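Local coordinates for mandelate racemase/muconate lactonizing enzyme, C-terminal domain protein (PDB 4DWD), which binds magnesium and, as a member of the enolase superfamily, may act as a hydro-lyase, at residues G205-V210 and E224-Y229; G176-A181 and G211-D216; E249-L254 and K258-S263. One frame throughout, in Å; residues are numbered along the deposited sequence. Where two conformers were deposited one is given.

Contact 1 of 3, residues G205-V210 and E224-Y229; sequences GGAIRV and EPVQHY
The pyrrolidine ring of Pro225 turns one corner, its CB, to the methyl group of Ala207 and stays clear of that residue with its other ring atoms. The aromatic ring of Tyr229, at the far end of the loop, takes no part in this meeting; one of its faces lies against Gln227 CB, but this holds for one of two modelled conformers and is tentative. On the helix side the contact rests on a single methyl. Ala207 CB points from the helix into the angle between two consecutive loop residues, lying 3.8 Å from Pro225 CB and 4.0 Å from Val226 CG1. In Val226, chi1 of -57° sets CG1 anti to the carbonyl carbon, and that branch, rather than CG2, does the touching. All three residues are buried, and the small alanine lets the backbones come close, with the CA atoms of Ala207 and Pro225 5.7 Å apart. No hydrogen bond crosses between the segments; the loop is held instead by Asn200, whose ND2 binds Val226 O, and by a backbone bond between Pro225 and Tyr202. Met234 of helix 231-240 packs on both Pro225 and Val226. The loop runs from barrel strand 221-223 to helix 231-240, with the early turns of helix 204-216 beside it, in the modified TIM barrel, (beta/alpha)7beta, of the enolase superfamily.

Contact 2 of 3, residues G176-A181 and G211-D216; sequences GDIAKA and GRALED
Two apolar pairs join the helical segments 176-181 and 211-216. In the first, the Ala213 methyl faces the branched side chain of Ile178: Ala213 CB lies 3.6 Å from Ile178 CD1, 3.7 Å from Ile178 CG1 and 3.9 Å from Ile178 CG2. A chi1 of -68° places Ile178 CG2 anti to the backbone N and CG1 beside it, an arrangement in which each branch touches the one methyl. In the second pair one branch of a leucine does the work, Leu214 CD2 coming to 3.7 Å from Ala181 CB. This pair is the deeper one; Ala181 and Leu214 are buried, and both also rest on Phe196 of the barrel strand 194-197 beneath the helices.

The ionic interaction lies within one helix, one turn apart. Arg212 NH1 gives a hydrogen bond of 2.9 Å to Glu215 OE1, nearly straight at 166°, and the oxygen sits at the guanidinium edge, only 5° out of its plane, receiving the bond on its syn lone pair. Both partners have further work: Arg212 NE forms a salt bridge to Asp242 of the second subunit, while Glu215 OE2 accepts from the backbone N of Asp242 and Ile243 in its own chain.

The chemistry is thus divided: neighbouring outer helices meet through hydrocarbon without a hydrogen bond, while the charged pair links helix 204-216 to its own chain and, through Arg212, to the second subunit.

Contact 3 of 3, residues E249-L254 and K258-S263; sequences EQTYTL and KDLILS
Leu254 and Lys258 meet through the backbone, Lys258 N giving a hydrogen bond of 3.0 Å to Leu254 O with an angle of 157° at the hydrogen. Beyond this helical bond, the close packing belongs to Thr251 and Leu260. Thr251 OG1 approaches Leu260 CD2 to 3.8 Å, a hydroxyl oxygen against a methyl, and the two side chains cross at a slant. With CG anti to the backbone N (chi1 -176°), Leu260 extends its CD2 branch to the threonine. The bond from Lys258 belongs to the first turn of helix 254-263, and Thr253 is the N-cap: its OG1 accepts from Ala256 N. The loop passes from barrel strand 244-246 into the helix; its Glu249 has been seen binding calcium in this protein, together with Asp197 and Glu223, although no calcium occupies that site in this chain.

Past CB the buried lysine bends at chi2 and chi3 and turns from the loop, packing on His291 of the fourth subunit; Lys258 NZ forms a salt bridge of 2.7 Å to Asp259 OD1, met 34° out of the carboxylate plane. The open side is marked by partly exposed Asp259 and by exposed Leu262, although the latter packs on Leu262 of the fourth subunit.

How the contacts relate
From the N terminus the chain enters contact 2 first, on helix 174-188. It then passes through strand 194-197 to helix 204-216, whose first half opens contact 1 and whose second half closes contact 2. Contact 1 closes in the loop after strand 221-223, so these two cross, their segments alternating and adjoining on one helix. Contact 3 follows in series and closes a much shorter loop, only three residues separating its segments. Contacts 1 and 3 meet where their loops lie side by side, His228 against Gln250, and both reach the third subunit; contact 2, on the outer helical layer, stays clear of contact 3, about 15 Å away between nearest atoms.

Contact 1 of 3, residues G205-V210 and E224-Y229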
loop_
_atom_site.group_PDB
_atom_site.type_symbol
_atom_site.label_atom_id
_atom_site.label_comp_id
_atom_site.label_asym_id
_atom_site.label_seq_id
_atom_site.Cartn_x
_atom_site.Cartn_y
_atom_site.Cartn_z
ATOM N N GLY B 205 -17.197 10.115 -11.075
ATOM C CA GLY B 205 -18.008 9.273 -11.948
ATOM C C GLY B 205 -18.277 9.923 -13.291
ATOM O O GLY B 205 -18.232 9.264 -14.332
ATOM N N GLY B 206 -18.580 11.220 -13.284
ATOM C CA GLY B 206 -18.811 11.944 -14.532
ATOM C C GLY B 206 -17.558 11.962 -15.386
ATOM O O GLY B 206 -17.631 11.864 -16.621
ATOM N N ALA B 207 -16.406 12.141 -14.738
ATOM C CA ALA B 207 -15.117 12.163 -15.436
ATOM C C ALA B 207 -14.798 10.837 -16.109
ATOM O O ALA B 207 -14.306 10.807 -17.229
ATOM C CB ALA B 207 -14.001 12.529 -14.474
ATOM N N ILE B 208 -15.070 9.735 -15.422
ATOM C CA ILE B 208 -14.892 8.398 -16.000
ATOM C C ILE B 208 -15.795 8.248 -17.231
ATOM O O ILE B 208 -15.357 7.792 -18.297
ATOM C CB ILE B 208 -15.202 7.279 -14.968
ATOM C CG1 ILE B 208 -14.254 7.351 -13.765
ATOM C CG2 ILE B 208 -15.128 5.892 -15.610
ATOM C CD1 ILE B 208 -12.788 7.252 -14.134
ATOM N N ARG B 209 -17.055 8.651 -17.082
ATOM C CA ARG B 209 -18.024 8.546 -18.183
ATOM C C ARG B 209 -17.591 9.366 -19.412
ATOM O O ARG B 209 -17.558 8.855 -20.546
ATOM C CB ARG B 209 -19.406 8.981 -17.686
ATOM C CG ARG B 209 -20.531 8.781 -18.685
ATOM C CD ARG B 209 -21.859 9.218 -18.076
ATOM N NE ARG B 209 -22.992 8.842 -18.916
ATOM C CZ ARG B 209 -23.693 7.713 -18.807
ATOM N NH1 ARG B 209 -24.697 7.502 -19.637
ATOM N NH2 ARG B 209 -23.400 6.794 -17.884
ATOM N N VAL B 210 -17.229 10.627 -19.198
ATOM C CA VAL B 210 -16.727 11.446 -20.301
ATOM C C VAL B 210 -15.417 10.886 -20.873
ATOM O O VAL B 210 -15.260 10.810 -22.089
ATOM C CB VAL B 210 -16.574 12.917 -19.864
ATOM C CG1 VAL B 210 -15.920 13.762 -20.949
ATOM C CG2 VAL B 210 -17.944 13.479 -19.537
ATOM N N GLU B 224 -7.785 18.418 -16.545
ATOM C CA GLU B 224 -8.514 18.909 -15.368
ATOM C C GLU B 224 -9.961 18.386 -15.269
ATOM O O GLU B 224 -10.912 19.162 -15.143
ATOM C CB GLU B 224 -8.464 20.445 -15.306
ATOM C CG GLU B 224 -7.061 21.024 -15.147
ATOM C CD GLU B 224 -6.608 21.149 -13.697
ATOM O OE1 GLU B 224 -7.462 21.206 -12.779
ATOM O OE2 GLU B 224 -5.389 21.224 -13.462
ATOM N N PRO B 225 -10.139 17.047 -15.282
ATOM C CA PRO B 225 -11.517 16.529 -15.248
ATOM C C PRO B 225 -12.320 16.850 -13.972
ATOM O O PRO B 225 -13.528 17.103 -14.062
ATOM C CB PRO B 225 -11.331 15.003 -15.400
ATOM C CG PRO B 225 -9.894 14.739 -15.049
ATOM C CD PRO B 225 -9.148 15.970 -15.493
ATOM N N VAL B 226 -11.668 16.805 -12.807
ATOM C CA VAL B 226 -12.355 17.029 -11.525
ATOM C C VAL B 226 -11.856 18.320 -10.882
ATOM O O VAL B 226 -10.907 18.934 -11.379
ATOM C CB VAL B 226 -12.190 15.815 -10.569
ATOM C CG1 VAL B 226 -12.720 14.557 -11.247
ATOM C CG2 VAL B 226 -10.733 15.628 -10.120
ATOM N N GLN B 227 -12.488 18.748 -9.789
ATOM C CA GLN B 227 -12.011 19.948 -9.092
ATOM C C GLN B 227 -10.542 19.783 -8.706
ATOM O O GLN B 227 -10.134 18.733 -8.219
ATOM C CB GLN B 227 -12.866 20.233 -7.853
ATOM C CG GLN B 227 -14.348 20.450 -8.153
ATOM C CD GLN B 227 -14.671 21.769 -8.824
ATOM O OE1 GLN B 227 -13.821 22.652 -8.938
ATOM N NE2 GLN B 227 -15.930 21.921 -9.250
ATOM N N HIS B 228 -9.754 20.838 -8.895
ATOM C CA HIS B 228 -8.302 20.729 -8.723
ATOM C C HIS B 228 -7.912 20.441 -7.300
ATOM O O HIS B 228 -6.851 19.878 -7.060
ATOM C CB HIS B 228 -7.612 22.009 -9.211
ATOM C CG HIS B 228 -7.475 23.061 -8.143
ATOM N ND1 HIS B 228 -8.493 23.863 -7.777
ATOM C CD2 HIS B 228 -6.397 23.393 -7.328
ATOM C CE1 HIS B 228 -8.094 24.665 -6.775
ATOM N NE2 HIS B 228 -6.807 24.374 -6.498
ATOM N N TYR B 229 -8.770 20.843 -6.358
ATOM C CA TYR B 229 -8.483 20.606 -4.961
ATOM C C TYR B 229 -8.509 19.122 -4.576
ATOM O O TYR B 229 -7.907 18.748 -3.571
ATOM C CB TYR B 229 -9.356 21.481 -4.039
ATOM C CG TYR B 229 -10.787 21.780 -4.439
ATOM C CD1 TYR B 229 -11.800 20.854 -4.197
ATOM C CD2 TYR B 229 -11.150 23.020 -4.972
ATOM C CE1 TYR B 229 -13.125 21.131 -4.504
ATOM C CE2 TYR B 229 -12.480 23.307 -5.287
ATOM C CZ TYR B 229 -13.464 22.359 -5.055
ATOM O OH TYR B 229 -14.790 22.632 -5.360
#

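Contact 2 of 3, residues G176-A181 and G211-D216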
loop_
_atom_site.group_PDB
_atom_site.type_symbol
_atom_site.label_atom_id
_atom_site.label_comp_id
_atom_site.label_asym_id
_atom_site.label_seq_id
_atom_site.Cartn_x
_atom_site.Cartn_y
_atom_site.Cartn_z
ATOM N N GLY B 176 -24.370 16.528 -23.846
ATOM C CA GLY B 176 -24.055 17.644 -24.736
ATOM C C GLY B 176 -22.555 17.814 -24.918
ATOM O O GLY B 176 -22.077 18.129 -26.010
ATOM N N ASP B 177 -21.800 17.574 -23.845
ATOM C CA ASP B 177 -20.348 17.702 -23.912
ATOM C C ASP B 177 -19.772 16.659 -24.870
ATOM O O ASP B 177 -18.908 16.959 -25.696
ATOM C CB ASP B 177 -19.722 17.516 -22.521
ATOM C CG ASP B 177 -20.106 18.609 -21.541
ATOM O OD1 ASP B 177 -20.694 19.638 -21.939
ATOM O OD2 ASP B 177 -19.804 18.413 -20.346
ATOM N N ILE B 178 -20.294 15.437 -24.766
ATOM C CA ILE B 178 -19.849 14.349 -25.624
ATOM C C ILE B 178 -20.227 14.655 -27.074
ATOM O O ILE B 178 -19.422 14.435 -27.991
ATOM C CB ILE B 178 -20.421 13.000 -25.141
ATOM C CG1 ILE B 178 -19.777 12.633 -23.795
ATOM C CG2 ILE B 178 -20.193 11.895 -26.161
ATOM C CD1 ILE B 178 -20.479 11.527 -23.029
ATOM N N ALA B 179 -21.442 15.174 -27.279
ATOM C CA ALA B 179 -21.881 15.571 -28.636
ATOM C C ALA B 179 -20.956 16.612 -29.274
ATOM O O ALA B 179 -20.665 16.549 -30.473
ATOM C CB ALA B 179 -23.334 16.048 -28.630
ATOM N N LYS B 180 -20.470 17.555 -28.467
ATOM C CA LYS B 180 -19.554 18.586 -28.954
ATOM C C LYS B 180 -18.215 17.930 -29.291
ATOM O O LYS B 180 -17.620 18.205 -30.334
ATOM C CB LYS B 180 -19.379 19.680 -27.902
ATOM C CG LYS B 180 -20.613 20.569 -27.784
ATOM C CD LYS B 180 -20.594 21.419 -26.527
ATOM C CE LYS B 180 -21.796 22.351 -26.529
ATOM N NZ LYS B 180 -21.907 23.081 -25.235
ATOM N N ALA B 181 -17.738 17.050 -28.409
ATOM C CA ALA B 181 -16.480 16.341 -28.690
ATOM C C ALA B 181 -16.585 15.511 -29.977
ATOM O O ALA B 181 -15.653 15.499 -30.786
ATOM C CB ALA B 181 -16.076 15.472 -27.507
ATOM N N GLY B 211 -14.495 10.489 -19.996
ATOM C CA GLY B 211 -13.244 9.865 -20.423
ATOM C C GLY B 211 -13.433 8.697 -21.371
ATOM O O GLY B 211 -12.743 8.614 -22.393
ATOM N N ARG B 212 -14.362 7.790 -21.049
ATOM C CA ARG B 212 -14.612 6.649 -21.936
ATOM C C ARG B 212 -15.149 7.094 -23.286
ATOM O O ARG B 212 -14.755 6.548 -24.322
ATOM C CB ARG B 212 -15.559 5.635 -21.293
ATOM C CG ARG B 212 -14.983 4.950 -20.064
ATOM C CD ARG B 212 -13.613 4.323 -20.334
ATOM N NE ARG B 212 -13.234 3.492 -19.192
ATOM C CZ ARG B 212 -12.004 3.068 -18.931
ATOM N NH1 ARG B 212 -10.992 3.360 -19.751
ATOM N NH2 ARG B 212 -11.803 2.312 -17.856
ATOM N N ALA B 213 -16.027 8.092 -23.286
ATOM C CA ALA B 213 -16.528 8.637 -24.541
ATOM C C ALA B 213 -15.416 9.290 -25.369
ATOM O O ALA B 213 -15.371 9.148 -26.602
ATOM C CB ALA B 213 -17.671 9.608 -24.286
ATOM N N LEU B 214 -14.490 9.976 -24.692
ATOM C CA LEU B 214 -13.361 10.592 -25.395
ATOM C C LEU B 214 -12.407 9.527 -25.955
ATOM O O LEU B 214 -11.831 9.709 -27.030
ATOM C CB LEU B 214 -12.597 11.561 -24.480
ATOM C CG LEU B 214 -13.409 12.765 -23.997
ATOM C CD1 LEU B 214 -12.597 13.548 -22.989
ATOM C CD2 LEU B 214 -13.809 13.663 -25.154
ATOM N N GLU B 215 -12.248 8.410 -25.234
ATOM C CA GLU B 215 -11.447 7.285 -25.735
ATOM C C GLU B 215 -12.063 6.689 -27.002
ATOM O O GLU B 215 -11.354 6.421 -27.968
ATOM C CB GLU B 215 -11.291 6.207 -24.663
ATOM C CG GLU B 215 -10.361 6.647 -23.538
ATOM C CD GLU B 215 -10.423 5.789 -22.290
ATOM O OE1 GLU B 215 -11.096 4.735 -22.285
ATOM O OE2 GLU B 215 -9.779 6.195 -21.297
ATOM N N ASP B 216 -13.385 6.528 -26.998
ATOM C CA ASP B 216 -14.104 6.048 -28.171
ATOM C C ASP B 216 -13.888 6.990 -29.365
ATOM O O ASP B 216 -13.859 6.547 -30.517
ATOM C CB ASP B 216 -15.600 5.927 -27.864
ATOM C CG ASP B 216 -15.942 4.724 -26.995
ATOM O OD1 ASP B 216 -15.073 3.865 -26.773
ATOM O OD2 ASP B 216 -17.101 4.634 -26.536
#

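Contact 3 of 3, residues E249-L254 and K258-S263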
loop_
_atom_site.group_PDB
_atom_site.type_symbol
_atom_site.label_atom_id
_atom_site.label_comp_id
_atom_site.label_asym_id
_atom_site.label_seq_id
_atom_site.Cartn_x
_atom_site.Cartn_y
_atom_site.Cartn_z
ATOM N N GLU B 249 -2.207 22.946 -13.839
ATOM C CA GLU B 249 -2.308 24.379 -14.116
ATOM C C GLU B 249 -2.664 25.161 -12.856
ATOM O O GLU B 249 -2.355 26.326 -12.771
ATOM C CB GLU B 249 -3.298 24.677 -15.237
ATOM C CG GLU B 249 -4.724 24.285 -14.940
ATOM C CD GLU B 249 -5.714 25.227 -15.587
ATOM O OE1 GLU B 249 -6.649 25.680 -14.896
ATOM O OE2 GLU B 249 -5.550 25.515 -16.789
ATOM N N GLN B 250 -3.343 24.509 -11.914
ATOM C CA GLN B 250 -3.669 25.105 -10.608
ATOM C C GLN B 250 -2.836 24.459 -9.504
ATOM O O GLN B 250 -3.316 24.277 -8.380
ATOM C CB GLN B 250 -5.152 24.966 -10.298
ATOM C CG GLN B 250 -6.040 25.703 -11.290
ATOM C CD GLN B 250 -7.501 25.626 -10.899
ATOM O OE1 GLN B 250 -7.947 26.288 -9.961
ATOM N NE2 GLN B 250 -8.261 24.809 -11.618
ATOM N N THR B 251 -1.597 24.102 -9.843
ATOM C CA THR B 251 -0.609 23.628 -8.883
ATOM C C THR B 251 0.543 24.635 -8.855
ATOM O O THR B 251 1.059 25.005 -9.912
ATOM C CB THR B 251 -0.118 22.225 -9.277
ATOM O OG1 THR B 251 -1.235 21.337 -9.334
ATOM C CG2 THR B 251 0.886 21.688 -8.270
ATOM N N TYR B 252 0.952 25.071 -7.656
ATOM C CA TYR B 252 1.757 26.286 -7.531
ATOM C C TYR B 252 3.092 26.122 -6.835
ATOM O O TYR B 252 3.825 27.087 -6.715
ATOM C CB TYR B 252 0.952 27.404 -6.840
ATOM C CG TYR B 252 -0.387 27.687 -7.500
ATOM C CD1 TYR B 252 -0.475 28.546 -8.600
ATOM C CD2 TYR B 252 -1.563 27.100 -7.019
ATOM C CE1 TYR B 252 -1.687 28.817 -9.203
ATOM C CE2 TYR B 252 -2.799 27.375 -7.609
ATOM C CZ TYR B 252 -2.852 28.238 -8.699
ATOM O OH TYR B 252 -4.047 28.521 -9.338
ATOM N N THR B 253 3.388 24.919 -6.352
ATOM C CA THR B 253 4.692 24.656 -5.744
ATOM C C THR B 253 5.280 23.365 -6.283
ATOM O O THR B 253 4.553 22.484 -6.764
ATOM C CB THR B 253 4.631 24.535 -4.200
ATOM O OG1 THR B 253 3.909 23.350 -3.854
ATOM C CG2 THR B 253 3.962 25.770 -3.562
ATOM N N LEU B 254 6.597 23.244 -6.156
ATOM C CA LEU B 254 7.303 22.046 -6.564
ATOM C C LEU B 254 6.837 20.835 -5.755
ATOM O O LEU B 254 6.691 19.741 -6.300
ATOM C CB LEU B 254 8.810 22.264 -6.379
ATOM C CG LEU B 254 9.744 21.163 -6.873
ATOM C CD1 LEU B 254 9.698 21.059 -8.389
ATOM C CD2 LEU B 254 11.159 21.421 -6.377
ATOM N N LYS B 258 4.935 17.423 -6.952
ATOM C CA LYS B 258 5.321 16.080 -6.535
ATOM C C LYS B 258 4.093 15.284 -6.064
ATOM O O LYS B 258 3.922 14.126 -6.443
ATOM C CB LYS B 258 6.402 16.186 -5.444
ATOM C CG LYS B 258 6.877 14.860 -4.858
ATOM C CD LYS B 258 6.068 14.420 -3.629
ATOM C CE LYS B 258 6.198 15.368 -2.432
ATOM N NZ LYS B 258 5.366 14.922 -1.263
ATOM N N ASP B 259 3.251 15.913 -5.242
ATOM C CA ASP B 259 2.052 15.246 -4.732
ATOM C C ASP B 259 1.086 14.882 -5.864
ATOM O O ASP B 259 0.468 13.816 -5.831
ATOM C CB ASP B 259 1.342 16.116 -3.691
ATOM C CG ASP B 259 2.093 16.163 -2.362
ATOM O OD1 ASP B 259 2.809 15.199 -2.047
ATOM O OD2 ASP B 259 1.972 17.173 -1.635
ATOM N N LEU B 260 0.976 15.756 -6.864
ATOM C CA LEU B 260 0.110 15.474 -7.995
ATOM C C LEU B 260 0.621 14.262 -8.774
ATOM O O LEU B 260 -0.155 13.400 -9.180
ATOM C CB LEU B 260 0.015 16.725 -8.874
ATOM C CG LEU B 260 -0.926 16.656 -10.077
ATOM C CD1 LEU B 260 -2.375 16.525 -9.643
ATOM C CD2 LEU B 260 -0.738 17.907 -10.919
ATOM N N ILE B 261 1.932 14.192 -8.963
ATOM C CA ILE B 261 2.539 13.053 -9.642
ATOM C C ILE B 261 2.311 11.776 -8.815
ATOM O O ILE B 261 1.910 10.736 -9.356
ATOM C CB ILE B 261 4.033 13.321 -9.877
ATOM C CG1 ILE B 261 4.181 14.414 -10.943
ATOM C CG2 ILE B 261 4.755 12.044 -10.281
ATOM C CD1 ILE B 261 5.615 14.898 -11.090
ATOM N N LEU B 262 2.543 11.844 -7.502
ATOM C CA LEU B 262 2.380 10.642 -6.691
ATOM C C LEU B 262 0.927 10.146 -6.670
ATOM O O LEU B 262 0.685 8.945 -6.533
ATOM C CB LEU B 262 2.950 10.833 -5.277
ATOM C CG LEU B 262 4.473 11.003 -5.119
ATOM C CD1 LEU B 262 4.824 11.012 -3.631
ATOM C CD2 LEU B 262 5.321 9.996 -5.884
ATOM N N SER B 263 -0.024 11.063 -6.858
ATOM C CA SER B 263 -1.426 10.674 -6.884
ATOM C C SER B 263 -1.778 9.830 -8.096
ATOM O O SER B 263 -2.795 9.131 -8.089
ATOM C CB SER B 263 -2.341 11.907 -6.845
ATOM O OG SER B 263 -2.492 12.496 -8.132
#